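Putative alpha-N-acetylgalactosaminidase (Bacillus halodurans C-125, PDB 3CC1) probably hydrolyses the glycosidic bond of terminal alpha-linked N-acetylgalactosamine in glycoconjugates, as a putative glycosidase of the alpha-galactosidase family. Local coordinates at residues G23-E28 with G281-D286; W47-V52 with V178-V183; W56-A61 with N149-G154. All coordinates share one frame; numbering follows the deposited sequence. Where two conformers were deposited one is given.

The three contacts are nested along the chain: 56-61 with 149-154 (contact 3) lies inside the loop closed by contact 2, which lies inside the loop closed by contact 1. Contact 2 joins two strands of the parallel sheet of the TIM-barrel domain, with strand 109-115 between them. Contact 1 ties the loop after helix 19-22 to the one after strand 279-280, its centre about 17 Å from that of contact 2; the two meet where Val-26 packs on Val-52. Contact 3 is about 15 Å from contact 1 and about 20 Å from contact 2, centre to centre. Contacts 1 and 3 both touch the second subunit, so the loops about the barrel also help form the assembly.

Contact 1: residues G23-E28 with G281-D286; sequences GASVTE and GIRSVD
Arg-283 reaches across to Ser-25 and takes hold of it side-on, through NE and NH2. Its NE gives a hydrogen bond to Ser-25 OG at 2.8 Å, fairly straight at 154° and close to the guanidinium plane. NH2 goes to the backbone oxygen of the same residue, Ser-25 O, at 2.9 Å; here the donor stands well above the carbonyl plane. A weak third bond runs from NH2 back to Ser-25 OG. The arginine chain folds at chi3 (-52°), which turns its head onto the serine, while Ser-25 chi1 of 79° tucks OG between its own backbone N and carbonyl carbon. That same OG is also hydrogen-bonded to Tyr-22 O. Thr-27 crosses the arginine at about a right angle, with its CG2 4.2 Å from Arg-283 NH2. The backbones draw together at Gly-23, whose positive phi suits a glycine and where a side chain would run into Arg-283 O. Thr-27 is the N-cap of helix 28-41, its side chain capping a backbone N of the first turn, while Glu-30 takes Thr-27 N on OE1 and forms a salt bridge to Arg-283 NH1 through OE2. The chemistry thus puts one positive charge between a neutral serine and an acid of the helix's first turn, probably fixing the guanidinium's rotation and pinning the loop where that helix begins.

Contact 2: residues W47-V52 with V178-V183; sequences WEYIVV and VDFVKV
Tyr-49 and Phe-180 meet inside the barrel, over the intervening strand 109-115, their side chains crossing at about a right angle. The rings meet obliquely, centroids 5.3 Å apart and planes at 48°, neither stacked nor edge-to-face. The closest approach falls at the root of the phenylalanine: Tyr-49 CE1 is 3.7 Å from Phe-180 CB. Further out, Phe-180 CD2 hangs 4.2 Å above one face of the tyrosine ring, offset toward its rim. Phe-180 holds its ring anti to the backbone N (chi1 174°), and from there CD1 meets the CG2 methyl of Val-51 at 4.2 Å, again with the side chains nearly perpendicular. Tyr-49 and Val-51 therefore share one phenylalanine from successive inward positions of strand 49-52. Val-214 of strand 214-216 touches both aromatic side chains. At the tyrosine's far end a water lies 2.9 Å from Tyr-49 OH and donates to Asp-179 O at 3.0 Å, linking the segments where no direct hydrogen bond does. The acid of Asp-179 is committed to Arg-211 and His-104. The contact is a buried apolar crossing closed at one end by a single water, which gives both the tyrosine hydroxyl and a backbone carbonyl a polar partner.

Contact 3: residues W56-A61 with N149-G154; sequences WYEPTA and NTDMYG
A chi1 of 43° swings the Tyr-57 ring between its backbone N and carbonyl carbon and aims OH at Asp-151, whose CG lies anti to its own carbonyl carbon (chi1 -71°). The two side chains come from opposite directions, and Tyr-57 OH donates to Asp-151 OD2 at 2.7 Å on the anti side, tilted out of the carboxylate plane, with ring and carboxylate planes 77° apart. In the conformer described, one of two, Asn-149 ND2 adds a bond to OD2 from the other face of the carboxylate, and its OD1 takes Asp-151 N at 2.8 Å in an Asx turn. The extended Glu-58 brings OE1 to 2.9 Å from Asp-151 OD1, two like charges close together. Glu-58 OE2 is hydrogen-bonded to a glycerol, probably from the crystallisation liquor. Swapping Asp-151 for a leucine would probably leave the Tyr-57 hydroxyl without its acceptor and freer to turn. The loop after strand 49-52 thus meets the lead-in to strand 152-155, the middle strand of a small antiparallel sheet. Met-115, at the end of barrel strand 109-115, packs on Tyr-57, Asn-149 and the selenomethionine Met-152, joining both segments to the barrel.

Contact 1: residues G23-E28 with G281-D286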
ATOM      1  N   GLY A  23     -21.850 -17.714 -19.367  1.00 22.23           N
ATOM      2  CA  GLY A  23     -20.538 -17.516 -19.931  1.00 21.36           C
ATOM      3  C   GLY A  23     -20.603 -17.092 -21.373  1.00 21.98           C
ATOM      4  O   GLY A  23     -21.337 -16.148 -21.732  1.00 21.00           O
ATOM      5  N   ALA A  24     -19.821 -17.797 -22.202  1.00 22.42           N
ATOM      6  CA  ALA A  24     -19.722 -17.518 -23.641  1.00 23.32           C
ATOM      7  C   ALA A  24     -20.813 -18.258 -24.452  1.00 23.87           C
ATOM      8  O   ALA A  24     -20.877 -18.135 -25.667  1.00 26.06           O
ATOM      9  CB  ALA A  24     -18.296 -17.896 -24.170  1.00 22.57           C
ATOM     10  N   SER A  25     -21.696 -18.985 -23.773  1.00 23.91           N
ATOM     11  CA  SER A  25     -22.497 -20.030 -24.435  1.00 23.78           C
ATOM     12  C   SER A  25     -24.022 -19.827 -24.406  1.00 22.80           C
ATOM     13  O   SER A  25     -24.781 -20.780 -24.673  1.00 22.20           O
ATOM     14  CB  SER A  25     -22.178 -21.394 -23.781  1.00 24.47           C
ATOM     15  OG  SER A  25     -22.881 -21.518 -22.552  1.00 25.97           O
ATOM     16  N   VAL A  26     -24.495 -18.612 -24.139  1.00 21.78           N
ATOM     17  CA  VAL A  26     -25.954 -18.392 -24.024  1.00 21.61           C
ATOM     18  C   VAL A  26     -26.690 -18.796 -25.312  1.00 22.17           C
ATOM     19  O   VAL A  26     -26.190 -18.631 -26.466  1.00 22.26           O
ATOM     20  CB  VAL A  26     -26.324 -16.913 -23.626  1.00 21.13           C
ATOM     21  CG1 VAL A  26     -26.138 -15.948 -24.806  1.00 20.71           C
ATOM     22  CG2 VAL A  26     -27.728 -16.830 -23.078  1.00 21.36           C
ATOM     23  N   THR A  27     -27.888 -19.329 -25.127  1.00 22.24           N
ATOM     24  CA  THR A  27     -28.748 -19.659 -26.265  1.00 22.08           C
ATOM     25  C   THR A  27     -29.845 -18.646 -26.432  1.00 23.05           C
ATOM     26  O   THR A  27     -30.174 -17.862 -25.529  1.00 23.03           O
ATOM     27  CB  THR A  27     -29.418 -21.020 -26.086  1.00 22.37           C
ATOM     28  OG1 THR A  27     -30.399 -20.904 -25.064  1.00 22.13           O
ATOM     29  CG2 THR A  27     -28.426 -22.118 -25.762  1.00 19.82           C
ATOM     30  N   GLU A  28     -30.461 -18.687 -27.601  1.00 23.55           N
ATOM     31  CA  GLU A  28     -31.537 -17.761 -27.952  1.00 23.57           C
ATOM     32  C   GLU A  28     -32.750 -17.895 -27.010  1.00 23.25           C
ATOM     33  O   GLU A  28     -33.370 -16.917 -26.623  1.00 22.46           O
ATOM     34  CB  GLU A  28     -31.923 -18.071 -29.393  1.00 25.24           C
ATOM     35  CG  GLU A  28     -33.210 -17.668 -29.893  1.00 28.08           C
ATOM     36  CD  GLU A  28     -33.362 -18.161 -31.353  1.00 32.92           C
ATOM     37  OE1 GLU A  28     -32.422 -17.955 -32.144  1.00 30.30           O
ATOM     38  OE2 GLU A  28     -34.393 -18.802 -31.686  1.00 37.35           O
ATOM     39  N   GLY A 281     -23.416 -18.949 -12.649  1.00 20.75           N
ATOM     40  CA  GLY A 281     -22.459 -20.023 -12.797  1.00 21.34           C
ATOM     41  C   GLY A 281     -23.015 -21.282 -13.427  1.00 22.02           C
ATOM     42  O   GLY A 281     -22.462 -22.362 -13.242  1.00 22.28           O
ATOM     43  N   ILE A 282     -24.113 -21.148 -14.175  1.00 21.88           N
ATOM     44  CA  ILE A 282     -24.815 -22.315 -14.743  1.00 21.65           C
ATOM     45  C   ILE A 282     -23.922 -23.007 -15.775  1.00 22.26           C
ATOM     46  O   ILE A 282     -23.731 -24.217 -15.721  1.00 21.11           O
ATOM     47  CB  ILE A 282     -26.206 -21.942 -15.297  1.00 21.75           C
ATOM     48  CG1 ILE A 282     -27.059 -21.362 -14.168  1.00 21.67           C
ATOM     49  CG2 ILE A 282     -26.938 -23.160 -15.902  1.00 20.41           C
ATOM     50  CD1 ILE A 282     -28.376 -20.789 -14.605  1.00 18.04           C
ATOM     51  N   ARG A 283     -23.346 -22.226 -16.688  1.00 22.12           N
ATOM     52  CA  ARG A 283     -22.320 -22.715 -17.594  1.00 22.70           C
ATOM     53  C   ARG A 283     -21.262 -21.631 -17.607  1.00 23.54           C
ATOM     54  O   ARG A 283     -21.397 -20.655 -18.292  1.00 24.38           O
ATOM     55  CB  ARG A 283     -22.865 -22.982 -19.003  1.00 22.52           C
ATOM     56  CG  ARG A 283     -23.970 -24.065 -19.059  1.00 22.12           C
ATOM     57  CD  ARG A 283     -24.345 -24.489 -20.473  1.00 21.95           C
ATOM     58  NE  ARG A 283     -24.683 -23.352 -21.343  1.00 19.61           N
ATOM     59  CZ  ARG A 283     -25.884 -22.807 -21.469  1.00 19.52           C
ATOM     60  NH1 ARG A 283     -26.897 -23.265 -20.764  1.00 20.41           N
ATOM     61  NH2 ARG A 283     -26.072 -21.799 -22.322  1.00 20.80           N
ATOM     62  N   SER A 284     -20.254 -21.796 -16.760  1.00 24.49           N
ATOM     63  CA  SER A 284     -19.304 -20.734 -16.382  1.00 24.26           C
ATOM     64  C   SER A 284     -18.010 -21.351 -15.843  1.00 24.02           C
ATOM     65  O   SER A 284     -18.020 -22.228 -14.957  1.00 23.46           O
ATOM     66  CB  SER A 284     -19.905 -19.839 -15.309  1.00 24.04           C
ATOM     67  OG  SER A 284     -19.079 -18.728 -15.049  1.00 23.27           O
ATOM     68  N   VAL A 285     -16.891 -20.856 -16.337  1.00 23.40           N
ATOM     69  CA  VAL A 285     -15.592 -21.401 -15.955  1.00 23.31           C
ATOM     70  C   VAL A 285     -14.596 -20.350 -15.375  1.00 23.34           C
ATOM     71  O   VAL A 285     -13.463 -20.698 -15.056  1.00 22.20           O
ATOM     72  CB  VAL A 285     -14.921 -22.153 -17.144  1.00 22.64           C
ATOM     73  CG1 VAL A 285     -15.764 -23.398 -17.514  1.00 21.29           C
ATOM     74  CG2 VAL A 285     -14.728 -21.234 -18.363  1.00 23.10           C
ATOM     75  N   ASP A 286     -15.009 -19.085 -15.287  1.00 23.11           N
ATOM     76  CA  ASP A 286     -14.118 -18.020 -14.827  1.00 23.37           C
ATOM     77  C   ASP A 286     -14.459 -17.491 -13.449  1.00 23.43           C
ATOM     78  O   ASP A 286     -13.797 -16.570 -12.947  1.00 23.23           O
ATOM     79  CB  ASP A 286     -14.115 -16.833 -15.803  1.00 23.62           C
ATOM     80  CG  ASP A 286     -15.460 -16.147 -15.899  1.00 24.11           C
ATOM     81  OD1 ASP A 286     -16.455 -16.895 -16.018  1.00 25.92           O
ATOM     82  OD2 ASP A 286     -15.517 -14.883 -15.879  1.00 22.43           O
TER

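Contact 2: residues W47-V52 with V178-V183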
ATOM      1  N   TRP A  47     -35.071  -0.941 -16.306  1.00 25.11           N
ATOM      2  CA  TRP A  47     -34.277  -2.034 -16.870  1.00 24.70           C
ATOM      3  C   TRP A  47     -34.663  -2.239 -18.322  1.00 25.11           C
ATOM      4  O   TRP A  47     -35.823  -2.476 -18.640  1.00 24.58           O
ATOM      5  CB  TRP A  47     -34.498  -3.350 -16.098  1.00 24.15           C
ATOM      6  CG  TRP A  47     -34.125  -3.257 -14.656  1.00 24.06           C
ATOM      7  CD1 TRP A  47     -34.939  -2.886 -13.625  1.00 24.43           C
ATOM      8  CD2 TRP A  47     -32.846  -3.527 -14.073  1.00 24.38           C
ATOM      9  NE1 TRP A  47     -34.247  -2.884 -12.441  1.00 23.60           N
ATOM     10  CE2 TRP A  47     -32.956  -3.255 -12.681  1.00 22.96           C
ATOM     11  CE3 TRP A  47     -31.613  -3.938 -14.583  1.00 24.42           C
ATOM     12  CZ2 TRP A  47     -31.904  -3.425 -11.803  1.00 23.46           C
ATOM     13  CZ3 TRP A  47     -30.544  -4.083 -13.701  1.00 25.20           C
ATOM     14  CH2 TRP A  47     -30.703  -3.831 -12.324  1.00 26.25           C
ATOM     15  N   GLU A  48     -33.673  -2.174 -19.209  1.00 25.55           N
ATOM     16  CA  GLU A  48     -33.982  -2.129 -20.615  1.00 26.14           C
ATOM     17  C   GLU A  48     -33.123  -2.929 -21.583  1.00 24.59           C
ATOM     18  O   GLU A  48     -33.596  -3.297 -22.645  1.00 23.11           O
ATOM     19  CB  GLU A  48     -34.124  -0.678 -21.041  1.00 27.83           C
ATOM     20  CG  GLU A  48     -32.919   0.068 -21.192  1.00 34.34           C
ATOM     21  CD  GLU A  48     -33.184   1.343 -21.994  1.00 42.89           C
ATOM     22  OE1 GLU A  48     -34.123   1.294 -22.823  1.00 49.24           O
ATOM     23  OE2 GLU A  48     -32.473   2.382 -21.809  1.00 47.31           O
ATOM     24  N   TYR A  49     -31.872  -3.180 -21.228  1.00 21.61           N
ATOM     25  CA  TYR A  49     -30.946  -3.811 -22.143  1.00 21.96           C
ATOM     26  C   TYR A  49     -30.856  -5.318 -21.897  1.00 21.58           C
ATOM     27  O   TYR A  49     -30.818  -5.775 -20.760  1.00 21.97           O
ATOM     28  CB  TYR A  49     -29.560  -3.204 -22.010  1.00 21.29           C
ATOM     29  CG  TYR A  49     -29.436  -1.846 -22.601  1.00 22.20           C
ATOM     30  CD1 TYR A  49     -29.309  -1.686 -23.974  1.00 22.59           C
ATOM     31  CD2 TYR A  49     -29.519  -0.707 -21.804  1.00 24.92           C
ATOM     32  CE1 TYR A  49     -29.245  -0.422 -24.542  1.00 24.13           C
ATOM     33  CE2 TYR A  49     -29.436   0.552 -22.353  1.00 26.18           C
ATOM     34  CZ  TYR A  49     -29.295   0.691 -23.719  1.00 26.43           C
ATOM     35  OH  TYR A  49     -29.194   1.940 -24.290  1.00 26.95           O
ATOM     36  N   ILE A  50     -30.845  -6.063 -22.993  1.00 22.29           N
ATOM     37  CA  ILE A  50     -30.643  -7.520 -23.002  1.00 21.52           C
ATOM     38  C   ILE A  50     -29.369  -7.731 -23.821  1.00 21.72           C
ATOM     39  O   ILE A  50     -29.335  -7.442 -25.035  1.00 21.15           O
ATOM     40  CB  ILE A  50     -31.872  -8.254 -23.597  1.00 20.65           C
ATOM     41  CG1 ILE A  50     -33.118  -8.075 -22.672  1.00 22.42           C
ATOM     42  CG2 ILE A  50     -31.559  -9.755 -23.898  1.00 20.50           C
ATOM     43  CD1 ILE A  50     -33.037  -8.851 -21.330  1.00 20.26           C
ATOM     44  N   VAL A  51     -28.311  -8.180 -23.148  1.00 20.90           N
ATOM     45  CA  VAL A  51     -26.960  -8.139 -23.751  1.00 21.62           C
ATOM     46  C   VAL A  51     -26.327  -9.508 -23.800  1.00 21.84           C
ATOM     47  O   VAL A  51     -26.219 -10.191 -22.777  1.00 22.28           O
ATOM     48  CB  VAL A  51     -25.998  -7.166 -22.996  1.00 21.47           C
ATOM     49  CG1 VAL A  51     -24.610  -7.059 -23.709  1.00 18.81           C
ATOM     50  CG2 VAL A  51     -26.645  -5.765 -22.824  1.00 21.62           C
ATOM     51  N   VAL A  52     -25.899  -9.874 -25.010  1.00 22.08           N
ATOM     52  CA  VAL A  52     -25.246 -11.138 -25.260  1.00 21.84           C
ATOM     53  C   VAL A  52     -23.751 -10.875 -25.199  1.00 21.79           C
ATOM     54  O   VAL A  52     -23.206 -10.041 -25.908  1.00 21.69           O
ATOM     55  CB  VAL A  52     -25.669 -11.767 -26.629  1.00 21.09           C
ATOM     56  CG1 VAL A  52     -24.772 -12.970 -26.976  1.00 21.84           C
ATOM     57  CG2 VAL A  52     -27.147 -12.170 -26.639  1.00 23.64           C
ATOM     58  N   VAL A 178     -29.171  -3.890 -33.588  1.00 23.57           N
ATOM     59  CA  VAL A 178     -28.400  -3.775 -32.350  1.00 22.74           C
ATOM     60  C   VAL A 178     -28.502  -2.336 -31.810  1.00 23.54           C
ATOM     61  O   VAL A 178     -28.447  -1.370 -32.587  1.00 23.10           O
ATOM     62  CB  VAL A 178     -26.914  -4.173 -32.561  1.00 22.38           C
ATOM     63  CG1 VAL A 178     -26.073  -3.847 -31.347  1.00 19.95           C
ATOM     64  CG2 VAL A 178     -26.787  -5.687 -32.926  1.00 22.51           C
ATOM     65  N   ASP A 179     -28.655  -2.203 -30.480  1.00 22.69           N
ATOM     66  CA  ASP A 179     -28.800  -0.881 -29.823  1.00 23.15           C
ATOM     67  C   ASP A 179     -27.622  -0.478 -28.952  1.00 23.35           C
ATOM     68  O   ASP A 179     -27.475   0.688 -28.588  1.00 24.21           O
ATOM     69  CB  ASP A 179     -30.080  -0.864 -28.962  1.00 23.13           C
ATOM     70  CG  ASP A 179     -31.276  -1.312 -29.742  1.00 24.09           C
ATOM     71  OD1 ASP A 179     -31.540  -0.675 -30.789  1.00 22.40           O
ATOM     72  OD2 ASP A 179     -31.887  -2.341 -29.380  1.00 23.12           O
ATOM     73  N   PHE A 180     -26.802  -1.467 -28.623  1.00 22.78           N
ATOM     74  CA  PHE A 180     -25.695  -1.329 -27.691  1.00 22.94           C
ATOM     75  C   PHE A 180     -24.561  -2.286 -28.101  1.00 22.45           C
ATOM     76  O   PHE A 180     -24.775  -3.484 -28.323  1.00 21.94           O
ATOM     77  CB  PHE A 180     -26.234  -1.639 -26.289  1.00 23.43           C
ATOM     78  CG  PHE A 180     -25.211  -1.688 -25.186  1.00 23.86           C
ATOM     79  CD1 PHE A 180     -24.507  -2.854 -24.909  1.00 27.28           C
ATOM     80  CD2 PHE A 180     -25.044  -0.624 -24.344  1.00 27.12           C
ATOM     81  CE1 PHE A 180     -23.589  -2.915 -23.842  1.00 27.40           C
ATOM     82  CE2 PHE A 180     -24.122  -0.681 -23.285  1.00 30.48           C
ATOM     83  CZ  PHE A 180     -23.410  -1.837 -23.036  1.00 27.00           C
ATOM     84  N   VAL A 181     -23.352  -1.749 -28.183  1.00 22.78           N
ATOM     85  CA  VAL A 181     -22.132  -2.542 -28.443  1.00 22.54           C
ATOM     86  C   VAL A 181     -21.056  -2.194 -27.377  1.00 24.37           C
ATOM     87  O   VAL A 181     -20.700  -1.015 -27.193  1.00 24.85           O
ATOM     88  CB  VAL A 181     -21.582  -2.322 -29.865  1.00 22.48           C
ATOM     89  CG1 VAL A 181     -20.278  -3.090 -30.038  1.00 22.43           C
ATOM     90  CG2 VAL A 181     -22.595  -2.764 -30.939  1.00 20.65           C
ATOM     91  N   LYS A 182     -20.602  -3.214 -26.639  1.00 24.28           N
ATOM     92  CA  LYS A 182     -19.453  -3.079 -25.745  1.00 24.89           C
ATOM     93  C   LYS A 182     -18.247  -3.739 -26.409  1.00 24.89           C
ATOM     94  O   LYS A 182     -18.328  -4.884 -26.839  1.00 24.46           O
ATOM     95  CB  LYS A 182     -19.710  -3.730 -24.385  1.00 25.97           C
ATOM     96  CG  LYS A 182     -18.527  -3.592 -23.391  1.00 26.89           C
ATOM     97  CD  LYS A 182     -18.980  -3.245 -21.992  1.00 32.86           C
ATOM     98  CE  LYS A 182     -17.740  -2.993 -21.059  1.00 32.93           C
ATOM     99  N   VAL A 183     -17.138  -3.012 -26.497  1.00 24.69           N
ATOM    100  CA  VAL A 183     -15.914  -3.569 -27.081  1.00 24.52           C
ATOM    101  C   VAL A 183     -15.002  -4.010 -25.929  1.00 25.65           C
ATOM    102  O   VAL A 183     -14.631  -3.215 -25.044  1.00 25.10           O
ATOM    103  CB  VAL A 183     -15.220  -2.565 -28.007  1.00 25.63           C
ATOM    104  CG1 VAL A 183     -14.056  -3.227 -28.781  1.00 23.78           C
ATOM    105  CG2 VAL A 183     -16.266  -1.898 -28.932  1.00 23.67           C
TER
HETATM  106  O   HOH W   1     -29.693   2.150 -27.140  1.00 43.78           O

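Contact 3: residues W56-A61 with N149-G154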
ATOM      1  N   TRP A  56     -20.416 -15.225 -29.059  1.00 21.48           N
ATOM      2  CA  TRP A  56     -21.679 -15.570 -29.662  1.00 21.26           C
ATOM      3  C   TRP A  56     -21.526 -16.153 -31.073  1.00 21.26           C
ATOM      4  O   TRP A  56     -22.498 -16.681 -31.603  1.00 21.02           O
ATOM      5  CB  TRP A  56     -22.631 -14.344 -29.673  1.00 20.72           C
ATOM      6  CG  TRP A  56     -22.004 -13.055 -30.147  1.00 19.25           C
ATOM      7  CD1 TRP A  56     -21.508 -12.078 -29.359  1.00 18.66           C
ATOM      8  CD2 TRP A  56     -21.817 -12.609 -31.504  1.00 18.56           C
ATOM      9  NE1 TRP A  56     -20.982 -11.062 -30.124  1.00 21.12           N
ATOM     10  CE2 TRP A  56     -21.179 -11.354 -31.445  1.00 19.95           C
ATOM     11  CE3 TRP A  56     -22.118 -13.147 -32.757  1.00 17.86           C
ATOM     12  CZ2 TRP A  56     -20.847 -10.642 -32.573  1.00 19.75           C
ATOM     13  CZ3 TRP A  56     -21.797 -12.439 -33.870  1.00 17.33           C
ATOM     14  CH2 TRP A  56     -21.159 -11.196 -33.782  1.00 17.53           C
ATOM     15  N   TYR A  57     -20.276 -16.145 -31.591  1.00 21.31           N
ATOM     16  CA  TYR A  57     -19.911 -16.540 -32.961  1.00 20.33           C
ATOM     17  C   TYR A  57     -19.103 -17.844 -32.980  1.00 21.33           C
ATOM     18  O   TYR A  57     -18.620 -18.265 -34.019  1.00 21.13           O
ATOM     19  CB  TYR A  57     -19.104 -15.399 -33.639  1.00 20.77           C
ATOM     20  CG  TYR A  57     -18.077 -14.822 -32.695  1.00 21.73           C
ATOM     21  CD1 TYR A  57     -16.893 -15.528 -32.424  1.00 22.21           C
ATOM     22  CD2 TYR A  57     -18.314 -13.633 -32.009  1.00 20.46           C
ATOM     23  CE1 TYR A  57     -15.969 -15.034 -31.514  1.00 22.69           C
ATOM     24  CE2 TYR A  57     -17.395 -13.137 -31.115  1.00 20.86           C
ATOM     25  CZ  TYR A  57     -16.232 -13.857 -30.859  1.00 21.58           C
ATOM     26  OH  TYR A  57     -15.286 -13.375 -29.979  1.00 25.55           O
ATOM     27  N   GLU A  58     -18.974 -18.477 -31.808  1.00 22.34           N
ATOM     28  CA  GLU A  58     -18.056 -19.594 -31.612  1.00 24.97           C
ATOM     29  C   GLU A  58     -18.782 -20.879 -31.218  1.00 25.07           C
ATOM     30  O   GLU A  58     -18.968 -21.123 -30.034  1.00 26.23           O
ATOM     31  CB  GLU A  58     -17.027 -19.251 -30.519  1.00 24.71           C
ATOM     32  CG  GLU A  58     -15.854 -20.235 -30.408  1.00 31.11           C
ATOM     33  CD  GLU A  58     -14.541 -19.549 -29.917  1.00 38.00           C
ATOM     34  OE1 GLU A  58     -14.445 -18.298 -30.028  1.00 42.17           O
ATOM     35  OE2 GLU A  58     -13.606 -20.256 -29.451  1.00 41.87           O
ATOM     36  N   PRO A  59     -19.249 -21.668 -32.202  1.00 25.31           N
ATOM     37  CA  PRO A  59     -19.893 -22.912 -31.824  1.00 25.82           C
ATOM     38  C   PRO A  59     -18.788 -23.872 -31.439  1.00 26.54           C
ATOM     39  O   PRO A  59     -17.620 -23.710 -31.845  1.00 28.08           O
ATOM     40  CB  PRO A  59     -20.570 -23.379 -33.121  1.00 26.37           C
ATOM     41  CG  PRO A  59     -19.667 -22.854 -34.195  1.00 25.48           C
ATOM     42  CD  PRO A  59     -19.210 -21.491 -33.666  1.00 24.67           C
ATOM     43  N   THR A  60     -19.126 -24.866 -30.663  1.00 26.42           N
ATOM     44  CA  THR A  60     -18.100 -25.829 -30.281  1.00 26.56           C
ATOM     45  C   THR A  60     -18.096 -27.030 -31.242  1.00 27.40           C
ATOM     46  O   THR A  60     -19.043 -27.205 -32.008  1.00 28.00           O
ATOM     47  CB  THR A  60     -18.311 -26.271 -28.841  1.00 25.82           C
ATOM     48  OG1 THR A  60     -19.589 -26.868 -28.735  1.00 26.52           O
ATOM     49  CG2 THR A  60     -18.266 -25.074 -27.881  1.00 24.29           C
ATOM     50  N   ALA A  61     -17.017 -27.826 -31.191  1.00 27.24           N
ATOM     51  CA  ALA A  61     -16.754 -28.916 -32.140  1.00 27.12           C
ATOM     52  C   ALA A  61     -17.807 -30.012 -32.144  1.00 28.24           C
ATOM     53  O   ALA A  61     -17.928 -30.749 -33.095  1.00 27.98           O
ATOM     54  CB  ALA A  61     -15.340 -29.512 -31.935  1.00 25.88           C
ATOM     55  N   ASN A 149      -7.491 -14.362 -25.122  0.50 22.87           N
ATOM     56  CA  ASN A 149      -8.397 -14.862 -26.150  0.50 22.90           C
ATOM     57  C   ASN A 149      -7.829 -14.821 -27.563  0.50 22.84           C
ATOM     58  O   ASN A 149      -7.463 -13.762 -28.072  0.50 21.95           O
ATOM     59  CB  ASN A 149      -9.687 -14.049 -26.085  0.50 22.88           C
ATOM     60  CG  ASN A 149     -10.599 -14.315 -27.249  0.50 23.91           C
ATOM     61  OD1 ASN A 149     -10.382 -13.797 -28.357  0.50 20.17           O
ATOM     62  ND2 ASN A 149     -11.643 -15.115 -27.006  0.50 23.94           N
ATOM     63  N   THR A 150      -7.810 -15.988 -28.210  1.00 23.17           N
ATOM     64  CA  THR A 150      -7.171 -16.155 -29.523  1.00 22.64           C
ATOM     65  C   THR A 150      -8.036 -15.751 -30.761  1.00 23.18           C
ATOM     66  O   THR A 150      -7.625 -15.984 -31.890  1.00 22.98           O
ATOM     67  CB  THR A 150      -6.727 -17.638 -29.758  1.00 22.89           C
ATOM     68  OG1 THR A 150      -7.859 -18.498 -29.564  1.00 24.71           O
ATOM     69  CG2 THR A 150      -5.644 -18.063 -28.790  1.00 21.80           C
ATOM     70  N   ASP A 151      -9.196 -15.139 -30.557  1.00 22.30           N
ATOM     71  CA  ASP A 151     -10.155 -14.989 -31.662  1.00 23.01           C
ATOM     72  C   ASP A 151      -9.669 -13.999 -32.741  1.00 22.33           C
ATOM     73  O   ASP A 151      -9.916 -14.179 -33.928  1.00 23.53           O
ATOM     74  CB  ASP A 151     -11.538 -14.498 -31.139  1.00 22.67           C
ATOM     75  CG  ASP A 151     -12.309 -15.551 -30.349  1.00 24.75           C
ATOM     76  OD1 ASP A 151     -12.004 -16.776 -30.479  1.00 26.83           O
ATOM     77  OD2 ASP A 151     -13.261 -15.122 -29.621  1.00 26.98           O
HETATM   78  N   MSE A 152      -9.017 -12.935 -32.323  1.00 21.82           N
HETATM   79  CA  MSE A 152      -8.758 -11.783 -33.200  1.00 21.59           C
HETATM   80  C   MSE A 152      -7.270 -11.412 -33.328  1.00 21.35           C
HETATM   81  O   MSE A 152      -6.421 -11.791 -32.512  1.00 22.05           O
HETATM   82  CB  MSE A 152      -9.489 -10.529 -32.698  1.00 21.84           C
HETATM   83  CG  MSE A 152     -10.878 -10.713 -32.057  1.00 20.56           C
HETATM   84 SE   MSE A 152     -12.185 -11.371 -33.311  0.75 17.54          SE
HETATM   85  CE  MSE A 152     -12.884  -9.683 -34.017  1.00 21.29           C
ATOM     86  N   TYR A 153      -6.987 -10.640 -34.364  1.00 21.81           N
ATOM     87  CA  TYR A 153      -5.803  -9.786 -34.435  1.00 22.63           C
ATOM     88  C   TYR A 153      -6.319  -8.346 -34.394  1.00 23.44           C
ATOM     89  O   TYR A 153      -7.464  -8.069 -34.755  1.00 23.05           O
ATOM     90  CB  TYR A 153      -5.034  -9.970 -35.745  1.00 22.70           C
ATOM     91  CG  TYR A 153      -4.304 -11.294 -35.870  1.00 25.13           C
ATOM     92  CD1 TYR A 153      -3.333 -11.658 -34.957  1.00 24.07           C
ATOM     93  CD2 TYR A 153      -4.566 -12.155 -36.930  1.00 25.26           C
ATOM     94  CE1 TYR A 153      -2.642 -12.854 -35.104  1.00 27.85           C
ATOM     95  CE2 TYR A 153      -3.890 -13.347 -37.080  1.00 26.26           C
ATOM     96  CZ  TYR A 153      -2.932 -13.689 -36.172  1.00 28.16           C
ATOM     97  OH  TYR A 153      -2.278 -14.892 -36.301  1.00 29.14           O
ATOM     98  N   GLY A 154      -5.469  -7.449 -33.916  1.00 23.43           N
ATOM     99  CA  GLY A 154      -5.686  -6.041 -34.084  1.00 23.47           C
ATOM    100  C   GLY A 154      -5.807  -5.612 -35.529  1.00 23.88           C
ATOM    101  O   GLY A 154      -5.228  -6.199 -36.435  1.00 24.27           O
TER